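PDB 3CX3: lipoprotein from Streptococcus pneumoniae, which binds zinc and, to judge from its family, probably delivers the metal to an ABC transporter for uptake. Local coordinates for residues D137-V142 with E148-N153; P262-D265 with E270-E273; G29-V34 with S144-T149; Y21-E26 with Q133-K138. One frame throughout, in Å; residues are numbered along the deposited sequence. Where two conformers were deposited one is given.

Contact 1 (D137-V142 with E148-N153)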
loop_
_atom_site.group_PDB
_atom_site.type_symbol
_atom_site.label_atom_id
_atom_site.label_comp_id
_atom_site.label_asym_id
_atom_site.label_seq_id
_atom_site.Cartn_x
_atom_site.Cartn_y
_atom_site.Cartn_z
ATOM N N ASP A 137 6.393 -17.835 -0.808
ATOM C CA ASP A 137 7.177 -18.666 0.120
ATOM C C ASP A 137 6.355 -19.190 1.297
ATOM O O ASP A 137 6.239 -20.414 1.509
ATOM C CB ASP A 137 8.393 -17.900 0.642
ATOM C CG ASP A 137 9.453 -17.671 -0.434
ATOM O OD1 ASP A 137 10.547 -17.168 -0.105
ATOM O OD2 ASP A 137 9.199 -18.002 -1.612
ATOM N N LYS A 138 5.772 -18.264 2.050
ATOM C CA LYS A 138 4.993 -18.623 3.235
ATOM C C LYS A 138 3.784 -19.441 2.835
ATOM O O LYS A 138 3.480 -20.449 3.466
ATOM C CB LYS A 138 4.563 -17.375 4.021
ATOM C CG LYS A 138 5.708 -16.592 4.646
ATOM C CD LYS A 138 5.181 -15.285 5.247
ATOM C CE LYS A 138 5.932 -14.841 6.494
ATOM N NZ LYS A 138 7.423 -14.756 6.334
ATOM N N LEU A 139 3.104 -19.013 1.774
ATOM C CA LEU A 139 2.014 -19.808 1.204
ATOM C C LEU A 139 2.487 -21.202 0.798
ATOM O O LEU A 139 1.790 -22.198 1.048
ATOM C CB LEU A 139 1.337 -19.104 0.028
ATOM C CG LEU A 139 -0.066 -18.524 0.289
ATOM C CD1 LEU A 139 -0.153 -17.819 1.647
ATOM C CD2 LEU A 139 -0.561 -17.589 -0.845
ATOM N N SER A 140 3.670 -21.296 0.199
ATOM C CA SER A 140 4.099 -22.604 -0.306
ATOM C C SER A 140 4.721 -23.517 0.764
ATOM O O SER A 140 4.867 -24.722 0.537
ATOM C CB SER A 140 4.917 -22.500 -1.601
ATOM O OG SER A 140 6.150 -21.870 -1.419
ATOM N N GLU A 141 5.053 -22.969 1.936
ATOM C CA GLU A 141 5.359 -23.851 3.073
ATOM C C GLU A 141 4.075 -24.335 3.769
ATOM O O GLU A 141 3.991 -25.474 4.210
ATOM C CB GLU A 141 6.369 -23.215 4.044
ATOM C CG GLU A 141 6.140 -23.458 5.572
ATOM C CD GLU A 141 6.048 -24.934 6.000
ATOM O OE1 GLU A 141 6.808 -25.794 5.495
ATOM O OE2 GLU A 141 5.190 -25.234 6.853
ATOM N N VAL A 142 3.071 -23.473 3.843
ATOM C CA VAL A 142 1.797 -23.834 4.481
ATOM C C VAL A 142 0.969 -24.848 3.665
ATOM O O VAL A 142 0.348 -25.762 4.229
ATOM C CB VAL A 142 0.991 -22.558 4.839
ATOM C CG1 VAL A 142 -0.531 -22.797 4.814
ATOM C CG2 VAL A 142 1.461 -22.024 6.183
ATOM N N GLU A 148 4.366 -24.901 -6.853
ATOM C CA GLU A 148 4.614 -24.599 -8.253
ATOM C C GLU A 148 3.803 -23.404 -8.706
ATOM O O GLU A 148 4.336 -22.492 -9.326
ATOM C CB GLU A 148 4.275 -25.814 -9.113
ATOM C CG GLU A 148 5.406 -26.800 -9.259
ATOM C CD GLU A 148 5.971 -27.286 -7.935
ATOM O OE1 GLU A 148 5.220 -27.935 -7.158
ATOM O OE2 GLU A 148 7.176 -27.016 -7.686
ATOM N N THR A 149 2.519 -23.415 -8.371
ATOM C CA THR A 149 1.593 -22.373 -8.792
ATOM C C THR A 149 1.949 -21.020 -8.183
ATOM O O THR A 149 1.890 -19.997 -8.875
ATOM C CB THR A 149 0.138 -22.767 -8.475
ATOM O OG1 THR A 149 -0.170 -23.996 -9.146
ATOM C CG2 THR A 149 -0.850 -21.681 -8.933
ATOM N N TYR A 150 2.350 -21.031 -6.906
ATOM C CA TYR A 150 2.675 -19.819 -6.168
ATOM C C TYR A 150 3.948 -19.189 -6.681
ATOM O O TYR A 150 3.966 -17.994 -6.993
ATOM C CB TYR A 150 2.802 -20.078 -4.654
ATOM C CG TYR A 150 1.570 -20.660 -3.985
ATOM C CD1 TYR A 150 1.673 -21.766 -3.144
ATOM C CD2 TYR A 150 0.307 -20.116 -4.201
ATOM C CE1 TYR A 150 0.558 -22.312 -2.545
ATOM C CE2 TYR A 150 -0.825 -20.665 -3.607
ATOM C CZ TYR A 150 -0.687 -21.755 -2.781
ATOM O OH TYR A 150 -1.799 -22.287 -2.182
ATOM N N GLN A 151 5.012 -19.982 -6.772
ATOM C CA GLN A 151 6.313 -19.463 -7.191
ATOM C C GLN A 151 6.333 -18.894 -8.623
ATOM O O GLN A 151 7.143 -18.007 -8.926
ATOM C CB GLN A 151 7.410 -20.516 -7.012
ATOM C CG GLN A 151 7.571 -21.026 -5.581
ATOM C CD GLN A 151 7.911 -19.937 -4.570
ATOM O OE1 GLN A 151 8.830 -19.153 -4.774
ATOM N NE2 GLN A 151 7.175 -19.899 -3.466
ATOM N N LYS A 152 5.450 -19.382 -9.493
ATOM C CA LYS A 152 5.391 -18.861 -10.864
ATOM C C LYS A 152 4.449 -17.643 -11.003
ATOM O O LYS A 152 4.735 -16.703 -11.757
ATOM C CB LYS A 152 5.094 -19.974 -11.887
ATOM C CG LYS A 152 5.337 -19.557 -13.358
ATOM C CD LYS A 152 6.130 -20.613 -14.181
ATOM C CE LYS A 152 7.623 -20.258 -14.361
ATOM N NZ LYS A 152 8.319 -19.931 -13.075
ATOM N N ASN A 153 3.346 -17.648 -10.262
ATOM C CA ASN A 153 2.493 -16.470 -10.180
ATOM C C ASN A 153 3.241 -15.251 -9.651
ATOM O O ASN A 153 3.215 -14.179 -10.271
ATOM C CB ASN A 153 1.265 -16.755 -9.327
ATOM C CG ASN A 153 0.281 -17.651 -10.026
ATOM O OD1 ASN A 153 0.502 -18.053 -11.158
ATOM N ND2 ASN A 153 -0.812 -17.972 -9.357
#
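L139 and S140 pack against Y150 in a buried helix-helix contact, just beside the turn that joins helix 125-142 to helix 147-173. The two short segments form an antiparallel helical hairpin: their directions differ by 174° and their axes come within 9.0 Å. S140 and Y150 set the closest backbone approach, with CA atoms 6.6 Å apart.

Y150 contributes the largest share of the buried surface, with Q151 next. L139 places CB over one face of the Y150 ring, 4.1 Å from the centroid and 8° off its normal, a CH-pi contact, while the branch of L139 ending in CD2 reaches Y150 CE2 at 4.1 Å. S140 comes from another direction, its CB lying near the ring plane at the edge, 3.7 Å from Y150 CD1. The ring enters this site with CG anti to the carbonyl carbon (chi1 -58°). Further along, Q151 bends at chi2 and lays its amide end beside D137 and S140, although the flip of that amide is uncertain. S140 OG turns back into its own helix, where A136 O is its main partner.

The chemistry is thus divided within one residue. The ring packs among side chains of helices 125-142 and 18-28, whereas its hydroxyl is bonded to D143 OD1 in the turn and to N32 ND2, so that a buried aromatic group keeps its polar end satisfied.

Contact 2 (P262-D265 with E270-E273)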
loop_
_atom_site.group_PDB
_atom_site.type_symbol
_atom_site.label_atom_id
_atom_site.label_comp_id
_atom_site.label_asym_id
_atom_site.label_seq_id
_atom_site.Cartn_x
_atom_site.Cartn_y
_atom_site.Cartn_z
ATOM N N PRO A 262 -9.936 0.376 -5.706
ATOM C CA PRO A 262 -10.668 1.208 -6.673
ATOM C C PRO A 262 -11.782 0.438 -7.382
ATOM O O PRO A 262 -12.355 0.919 -8.369
ATOM C CB PRO A 262 -9.576 1.583 -7.691
ATOM C CG PRO A 262 -8.249 1.098 -7.085
ATOM C CD PRO A 262 -8.626 -0.045 -6.234
ATOM N N GLN A 263 -12.145 -0.701 -6.803
ATOM C CA GLN A 263 -12.282 -1.934 -7.574
ATOM C C GLN A 263 -11.878 -1.914 -9.052
ATOM O O GLN A 263 -10.727 -2.272 -9.353
ATOM C CB GLN A 263 -13.517 -2.771 -7.259
ATOM C CG GLN A 263 -13.149 -3.955 -6.333
ATOM C CD GLN A 263 -11.639 -4.372 -6.389
ATOM O OE1 GLN A 263 -11.051 -4.533 -7.461
ATOM N NE2 GLN A 263 -11.037 -4.560 -5.221
ATOM N N ASN A 264 -12.769 -1.488 -9.950
ATOM C CA ASN A 264 -12.554 -1.686 -11.386
ATOM C C ASN A 264 -12.207 -3.162 -11.663
ATOM O O ASN A 264 -12.507 -4.032 -10.843
ATOM C CB ASN A 264 -11.499 -0.703 -11.954
ATOM C CG ASN A 264 -10.092 -0.887 -11.342
ATOM O OD1 ASN A 264 -9.564 -2.002 -11.262
ATOM N ND2 ASN A 264 -9.486 0.220 -10.923
ATOM N N ASP A 265 -11.591 -3.451 -12.804
ATOM C CA ASP A 265 -11.096 -4.797 -13.077
ATOM C C ASP A 265 -9.608 -4.895 -12.750
ATOM O O ASP A 265 -9.156 -5.886 -12.167
ATOM C CB ASP A 265 -11.333 -5.184 -14.541
ATOM C CG ASP A 265 -12.814 -5.310 -14.887
ATOM O OD1 ASP A 265 -13.468 -4.263 -15.123
ATOM O OD2 ASP A 265 -13.317 -6.463 -14.932
ATOM N N GLU A 270 -1.280 -2.955 -12.601
ATOM C CA GLU A 270 -2.045 -2.090 -13.487
ATOM C C GLU A 270 -2.536 -0.815 -12.785
ATOM O O GLU A 270 -2.499 0.260 -13.389
ATOM C CB GLU A 270 -3.195 -2.870 -14.125
ATOM C CG GLU A 270 -2.703 -3.865 -15.168
ATOM C CD GLU A 270 -3.793 -4.686 -15.821
ATOM O OE1 GLU A 270 -3.452 -5.410 -16.779
ATOM O OE2 GLU A 270 -4.973 -4.625 -15.397
ATOM N N ASN A 271 -2.976 -0.932 -11.522
ATOM C CA ASN A 271 -3.357 0.237 -10.700
ATOM C C ASN A 271 -2.164 1.071 -10.201
ATOM O O ASN A 271 -2.235 2.318 -10.147
ATOM C CB ASN A 271 -4.192 -0.178 -9.481
ATOM C CG ASN A 271 -5.637 -0.489 -9.818
ATOM O OD1 ASN A 271 -6.408 0.380 -10.238
ATOM N ND2 ASN A 271 -6.025 -1.732 -9.580
ATOM N N LEU A 272 -1.092 0.380 -9.796
ATOM C CA LEU A 272 0.159 1.051 -9.456
ATOM C C LEU A 272 0.611 1.883 -10.652
ATOM O O LEU A 272 0.805 3.098 -10.535
ATOM C CB LEU A 272 1.232 0.039 -9.026
ATOM C CG LEU A 272 2.613 0.495 -8.531
ATOM C CD1 LEU A 272 2.577 1.584 -7.461
ATOM C CD2 LEU A 272 3.362 -0.693 -8.011
ATOM N N GLU A 273 0.721 1.227 -11.807
ATOM C CA GLU A 273 1.112 1.889 -13.033
ATOM C C GLU A 273 0.218 3.072 -13.364
ATOM O O GLU A 273 0.722 4.123 -13.798
ATOM C CB GLU A 273 1.134 0.907 -14.209
ATOM C CG GLU A 273 1.189 1.576 -15.577
ATOM C CD GLU A 273 1.900 0.741 -16.639
ATOM O OE1 GLU A 273 2.416 1.334 -17.620
ATOM O OE2 GLU A 273 1.952 -0.497 -16.501
#
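P262 and N264 meet N271 where the loop after strand 252-254 runs into the C-terminal helix 268-281, a loop-to-helix closure near the junction of the two lobes. Each lobe holds a four-stranded parallel sheet, an arrangement consistent with the metal-binding (solute-binding) proteins that serve ABC transporters. The same loop carries E259, a zinc ligand together with H44, H120 and H184, and the side chain of P262 lies about 14 Å from the metal, so this contact belongs to the surroundings of the site and not to its first shell.

P262 comes first. Its CB points toward the helix, and the ring atom CG rests 3.7 Å from N271 OD1, a van der Waals contact made by a pyrrolidine ring that also touches N256. Q263 directs CB away from the helix, and its NE2 bonds to D261 OD2. N264 has positive phi (51°) and directs CB toward the helix. Its OD1 is modelled too close to Q263 O, which makes the exact setting of the N264 amide doubtful. As modelled, that amide meets the one of N271 from the opposite direction, the two planes 23° apart and nearly coplanar.

N271 is buried and is also held from its own side: two weak hydrogen bonds, to T267 O and to Y18 OH of the first lobe, engage ND2, while OD1 faces the loop. Subject to the doubt over the N264 amide, the model's bond across the contact runs from N264 ND2 to N271 OD1 at 3.2 Å, with an N-H...O angle of 162°, and meets OD1 in the carbonyl plane on a lone pair.

Contact 3 (G29-V34 with S144-T149)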
loop_
_atom_site.group_PDB
_atom_site.type_symbol
_atom_site.label_atom_id
_atom_site.label_comp_id
_atom_site.label_asym_id
_atom_site.label_seq_id
_atom_site.Cartn_x
_atom_site.Cartn_y
_atom_site.Cartn_z
ATOM N N GLY A 29 -3.746 -17.363 -8.121
ATOM C CA GLY A 29 -4.409 -17.548 -9.408
ATOM C C GLY A 29 -5.887 -17.860 -9.236
ATOM O O GLY A 29 -6.707 -16.947 -9.080
ATOM N N ASP A 30 -6.209 -19.155 -9.247
ATOM C CA ASP A 30 -7.586 -19.644 -9.134
ATOM C C ASP A 30 -7.765 -20.659 -7.999
ATOM O O ASP A 30 -8.824 -21.272 -7.862
ATOM C CB ASP A 30 -8.033 -20.262 -10.469
ATOM C CG ASP A 30 -7.084 -21.358 -10.977
ATOM O OD1 ASP A 30 -6.082 -21.686 -10.296
ATOM O OD2 ASP A 30 -7.348 -21.891 -12.077
ATOM N N LEU A 31 -6.728 -20.811 -7.181
ATOM C CA LEU A 31 -6.645 -21.895 -6.202
ATOM C C LEU A 31 -7.458 -21.784 -4.917
ATOM O O LEU A 31 -8.121 -22.747 -4.526
ATOM C CB LEU A 31 -5.194 -22.134 -5.824
ATOM C CG LEU A 31 -4.388 -22.959 -6.806
ATOM C CD1 LEU A 31 -3.017 -23.132 -6.211
ATOM C CD2 LEU A 31 -5.059 -24.304 -7.059
ATOM N N ASN A 32 -7.388 -20.640 -4.249
ATOM C CA ASN A 32 -7.922 -20.544 -2.901
ATOM C C ASN A 32 -9.117 -19.601 -2.767
ATOM O O ASN A 32 -9.414 -18.837 -3.677
ATOM C CB ASN A 32 -6.798 -20.159 -1.931
ATOM C CG ASN A 32 -5.575 -21.072 -2.042
ATOM O OD1 ASN A 32 -5.560 -22.178 -1.504
ATOM N ND2 ASN A 32 -4.539 -20.600 -2.728
ATOM N N ASP A 33 -9.807 -19.675 -1.634
ATOM C CA ASP A 33 -10.882 -18.732 -1.325
ATOM C C ASP A 33 -10.319 -17.497 -0.613
ATOM O O ASP A 33 -10.269 -17.436 0.628
ATOM C CB ASP A 33 -11.994 -19.394 -0.494
ATOM C CG ASP A 33 -13.050 -18.394 -0.006
ATOM O OD1 ASP A 33 -13.318 -17.376 -0.688
ATOM O OD2 ASP A 33 -13.610 -18.635 1.083
ATOM N N VAL A 34 -9.908 -16.518 -1.424
ATOM C CA VAL A 34 -9.273 -15.300 -0.926
ATOM C C VAL A 34 -10.300 -14.196 -0.795
ATOM O O VAL A 34 -10.828 -13.704 -1.787
ATOM C CB VAL A 34 -8.095 -14.824 -1.820
ATOM C CG1 VAL A 34 -7.464 -13.568 -1.241
ATOM C CG2 VAL A 34 -7.043 -15.911 -1.967
ATOM N N SER A 144 2.000 -27.016 0.889
ATOM C CA SER A 144 3.150 -27.535 0.159
ATOM C C SER A 144 2.870 -27.976 -1.277
ATOM O O SER A 144 3.709 -27.787 -2.166
ATOM C CB SER A 144 3.783 -28.684 0.933
ATOM O OG SER A 144 5.162 -28.765 0.628
ATOM N N GLU A 145 1.709 -28.576 -1.508
ATOM C CA GLU A 145 1.428 -29.125 -2.827
ATOM C C GLU A 145 1.608 -28.078 -3.908
ATOM O O GLU A 145 2.325 -28.302 -4.875
ATOM C CB GLU A 145 0.034 -29.754 -2.890
ATOM C CG GLU A 145 -0.024 -31.149 -2.288
ATOM C CD GLU A 145 0.795 -32.178 -3.082
ATOM O OE1 GLU A 145 0.301 -32.642 -4.135
ATOM O OE2 GLU A 145 1.920 -32.527 -2.644
ATOM N N HIS A 146 1.014 -26.911 -3.695
ATOM C CA HIS A 146 0.840 -25.927 -4.752
ATOM C C HIS A 146 2.007 -24.956 -4.930
ATOM O O HIS A 146 1.854 -23.904 -5.560
ATOM C CB HIS A 146 -0.499 -25.217 -4.563
ATOM C CG HIS A 146 -1.675 -26.137 -4.684
ATOM N ND1 HIS A 146 -2.067 -26.980 -3.667
ATOM C CD2 HIS A 146 -2.525 -26.373 -5.715
ATOM C CE1 HIS A 146 -3.112 -27.689 -4.064
ATOM N NE2 HIS A 146 -3.413 -27.335 -5.299
ATOM N N LYS A 147 3.178 -25.355 -4.422
ATOM C CA LYS A 147 4.413 -24.557 -4.473
ATOM C C LYS A 147 4.724 -24.078 -5.878
ATOM O O LYS A 147 5.269 -22.992 -6.068
ATOM C CB LYS A 147 5.601 -25.362 -3.932
ATOM C CG LYS A 147 6.974 -24.754 -4.251
ATOM C CD LYS A 147 8.103 -25.456 -3.506
ATOM C CE LYS A 147 9.458 -24.773 -3.730
ATOM N NZ LYS A 147 10.332 -25.503 -4.705
ATOM N N GLU A 148 4.366 -24.901 -6.853
ATOM C CA GLU A 148 4.614 -24.599 -8.253
ATOM C C GLU A 148 3.803 -23.404 -8.706
ATOM O O GLU A 148 4.336 -22.492 -9.326
ATOM C CB GLU A 148 4.275 -25.814 -9.113
ATOM C CG GLU A 148 5.406 -26.800 -9.259
ATOM C CD GLU A 148 5.971 -27.286 -7.935
ATOM O OE1 GLU A 148 5.220 -27.935 -7.158
ATOM O OE2 GLU A 148 7.176 -27.016 -7.686
ATOM N N THR A 149 2.519 -23.415 -8.371
ATOM C CA THR A 149 1.593 -22.373 -8.792
ATOM C C THR A 149 1.949 -21.020 -8.183
ATOM O O THR A 149 1.890 -19.997 -8.875
ATOM C CB THR A 149 0.138 -22.767 -8.475
ATOM O OG1 THR A 149 -0.170 -23.996 -9.146
ATOM C CG2 THR A 149 -0.850 -21.681 -8.933
#
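L31 projects from the turn between helix 18-28 and strand 33-36 and sets its isobutyl group against H146 and T149, at the start of helix 147-173. The backbones stay well apart, the nearest CA atoms being those of L31 and H146 at 8.6 Å, so side chains alone bridge the gap.

The conformation of L31 explains its reach. Its chain continues straight from CA through CG to CD1 (chi2 -177°), which makes CD1 the leading atom. That methyl lies 3.3 Å from H146 CD2, a close approach, and 3.8 Å from T149 CG2. The other methyl of L31, CD2, also meets the imidazole, 3.5 Å from H146 CD2 and 3.9 Å from H146 NE2, so both branches of the leucine bear on the ring, coming to it at a slant.

H146 occupies the N-cap position and holds its ring beside its own backbone N, with CG anti to the carbonyl carbon (chi1 -63°). One turn later, T149 directs CB toward the loop and offers CG2 to the leucine, while a bound sodium ion lies about 3 Å from its side chain. Behind L31, N32 ND2 bonds to S28 OG.

Leucine methyls set against imidazole atoms and a threonine methyl make this mainly van der Waals packing. It joins a helix start to the turn at the protein surface, with L31, H146 and T149 each only partly exposed.

Contact 4 (Y21-E26 with Q133-K138)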
loop_
_atom_site.group_PDB
_atom_site.type_symbol
_atom_site.label_atom_id
_atom_site.label_comp_id
_atom_site.label_asym_id
_atom_site.label_seq_id
_atom_site.Cartn_x
_atom_site.Cartn_y
_atom_site.Cartn_z
ATOM N N TYR A 21 -4.852 -8.143 -0.464
ATOM C CA TYR A 21 -5.904 -8.811 -1.214
ATOM C C TYR A 21 -5.393 -9.220 -2.580
ATOM O O TYR A 21 -5.409 -10.405 -2.929
ATOM C CB TYR A 21 -7.103 -7.874 -1.376
ATOM C CG TYR A 21 -8.294 -8.501 -2.062
ATOM C CD1 TYR A 21 -8.915 -9.632 -1.527
ATOM C CD2 TYR A 21 -8.808 -7.955 -3.247
ATOM C CE1 TYR A 21 -10.005 -10.214 -2.152
ATOM C CE2 TYR A 21 -9.902 -8.528 -3.881
ATOM C CZ TYR A 21 -10.499 -9.657 -3.324
ATOM O OH TYR A 21 -11.592 -10.227 -3.938
ATOM N N ALA A 22 -4.902 -8.216 -3.307
ATOM C CA ALA A 22 -4.550 -8.303 -4.703
ATOM C C ALA A 22 -3.326 -9.144 -4.943
ATOM O O ALA A 22 -3.191 -9.763 -5.987
ATOM C CB ALA A 22 -4.322 -6.925 -5.244
HETATM N N MSE A 23 -2.422 -9.142 -3.983
HETATM C CA MSE A 23 -1.155 -9.807 -4.133
HETATM C C MSE A 23 -1.244 -11.281 -3.735
HETATM O O MSE A 23 -0.487 -12.103 -4.240
HETATM C CB MSE A 23 -0.122 -9.091 -3.281
HETATM C CG MSE A 23 1.125 -8.766 -4.009
HETATM SE SE MSE A 23 2.168 -7.357 -3.150
HETATM C CE MSE A 23 3.743 -7.640 -4.170
ATOM N N VAL A 24 -2.154 -11.619 -2.824
ATOM C CA VAL A 24 -2.379 -13.028 -2.492
ATOM C C VAL A 24 -3.158 -13.681 -3.629
ATOM O O VAL A 24 -2.831 -14.791 -4.065
ATOM C CB VAL A 24 -3.129 -13.229 -1.164
ATOM C CG1 VAL A 24 -3.093 -14.686 -0.776
ATOM C CG2 VAL A 24 -2.505 -12.414 -0.072
ATOM N N LYS A 25 -4.168 -12.963 -4.114
ATOM C CA LYS A 25 -4.972 -13.368 -5.259
ATOM C C LYS A 25 -4.158 -13.558 -6.539
ATOM O O LYS A 25 -4.423 -14.465 -7.329
ATOM C CB LYS A 25 -6.104 -12.359 -5.492
ATOM C CG LYS A 25 -7.429 -12.751 -4.857
ATOM C CD LYS A 25 -8.601 -12.021 -5.502
ATOM C CE LYS A 25 -9.895 -12.838 -5.399
ATOM N NZ LYS A 25 -10.004 -13.911 -6.440
ATOM N N GLU A 26 -3.169 -12.701 -6.751
ATOM C CA GLU A 26 -2.273 -12.861 -7.894
ATOM C C GLU A 26 -1.340 -14.051 -7.716
ATOM O O GLU A 26 -0.992 -14.707 -8.700
ATOM C CB GLU A 26 -1.495 -11.578 -8.180
ATOM C CG GLU A 26 -1.896 -10.941 -9.496
ATOM C CD GLU A 26 -2.228 -9.464 -9.384
ATOM O OE1 GLU A 26 -1.452 -8.642 -9.907
ATOM O OE2 GLU A 26 -3.278 -9.127 -8.793
ATOM N N GLN A 133 6.884 -12.395 -3.411
ATOM C CA GLN A 133 7.763 -13.536 -3.100
ATOM C C GLN A 133 7.530 -14.118 -1.707
ATOM O O GLN A 133 7.182 -15.298 -1.568
ATOM C CB GLN A 133 9.240 -13.123 -3.216
ATOM C CG GLN A 133 9.917 -13.534 -4.487
ATOM C CD GLN A 133 10.493 -14.932 -4.399
ATOM O OE1 GLN A 133 9.755 -15.909 -4.423
ATOM N NE2 GLN A 133 11.821 -15.033 -4.282
ATOM N N ILE A 134 7.736 -13.285 -0.686
ATOM C CA ILE A 134 7.498 -13.683 0.703
ATOM C C ILE A 134 6.156 -14.385 0.798
ATOM O O ILE A 134 6.040 -15.430 1.431
ATOM C CB ILE A 134 7.505 -12.489 1.682
ATOM C CG1 ILE A 134 8.808 -11.687 1.546
ATOM C CG2 ILE A 134 7.312 -13.001 3.106
ATOM C CD1 ILE A 134 8.860 -10.345 2.300
ATOM N N ILE A 135 5.152 -13.815 0.146
ATOM C CA ILE A 135 3.807 -14.369 0.180
ATOM C C ILE A 135 3.826 -15.792 -0.353
ATOM O O ILE A 135 3.382 -16.727 0.337
ATOM C CB ILE A 135 2.788 -13.467 -0.575
ATOM C CG1 ILE A 135 2.499 -12.204 0.251
ATOM C CG2 ILE A 135 1.516 -14.241 -0.914
ATOM C CD1 ILE A 135 1.573 -11.185 -0.403
ATOM N N ALA A 136 4.367 -15.953 -1.564
ATOM C CA ALA A 136 4.459 -17.267 -2.188
ATOM C C ALA A 136 5.213 -18.233 -1.288
ATOM O O ALA A 136 4.713 -19.301 -1.008
ATOM C CB ALA A 136 5.105 -17.168 -3.572
ATOM N N ASP A 137 6.393 -17.835 -0.808
ATOM C CA ASP A 137 7.177 -18.666 0.120
ATOM C C ASP A 137 6.355 -19.190 1.297
ATOM O O ASP A 137 6.239 -20.414 1.509
ATOM C CB ASP A 137 8.393 -17.900 0.642
ATOM C CG ASP A 137 9.453 -17.671 -0.434
ATOM O OD1 ASP A 137 10.547 -17.168 -0.105
ATOM O OD2 ASP A 137 9.199 -18.002 -1.612
ATOM N N LYS A 138 5.772 -18.264 2.050
ATOM C CA LYS A 138 4.993 -18.623 3.235
ATOM C C LYS A 138 3.784 -19.441 2.835
ATOM O O LYS A 138 3.480 -20.449 3.466
ATOM C CB LYS A 138 4.563 -17.375 4.021
ATOM C CG LYS A 138 5.708 -16.592 4.646
ATOM C CD LYS A 138 5.181 -15.285 5.247
ATOM C CE LYS A 138 5.932 -14.841 6.494
ATOM N NZ LYS A 138 7.423 -14.756 6.334
#
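I135 reaches across from helix 125-142 to M23 and V24 of helix 18-28, and all three side chains are buried. Apolar packing accounts for the whole interface: CD1 of I135 lies 3.9 Å from M23 CB and 4.3 Å from V24 CG2, so that one methyl touches both consecutive residues. The closest backbone approach, 6.9 Å between the CA atoms of V24 and I135, falls at the same place. The isoleucine arrives there because its longer branch is stretched out, CD1 anti to CA (chi2 177°), which makes the terminal methyl the atom that touches. M23 is a selenomethionine. It meets I135 through CB, and its side chain, extended beyond CG, also touches A128, E131, A132 and F157.

Hydrogen bonds do not cross between the segments. Each helix satisfies its own backbone, as in K25 N to Y21 O at 3.1 Å and D137 N to Q133 O at 2.8 Å. Polar ends turn to other partners: K138 NZ forms a salt bridge with E92 OE2, and E26 OE1 a weak bond with T267 OG1.

Helix 18-28 is the connection of the beta-alpha-beta unit that links the parallel strands 12-15 and 33-36. V24 touches T15 of the sheet as well as L139, and K25 touches V34, while F157 of helix 147-173 packs on M23, placing the helix between the sheet and the helical pair 125-142 and 147-173.

From the N terminus, helix 18-28 opens contact 4 and the following turn opens contact 3. Contact 4 closes on helix 125-142, and contact 3 on the start of helix 147-173, so the two long loops cross. Contact 1 spans the short turn between those helices, sharing D137 and K138 with contact 4 and E148 and T149 with contact 3. Its centre lies about 7 Å from that of contact 3 and 8 Å from that of contact 4. Together these three tie the first lobe's sheet and crossover helix to the helical hairpin. Contact 2 follows in series as a local closure near the C terminus, its centre about 17 Å from that of contact 4.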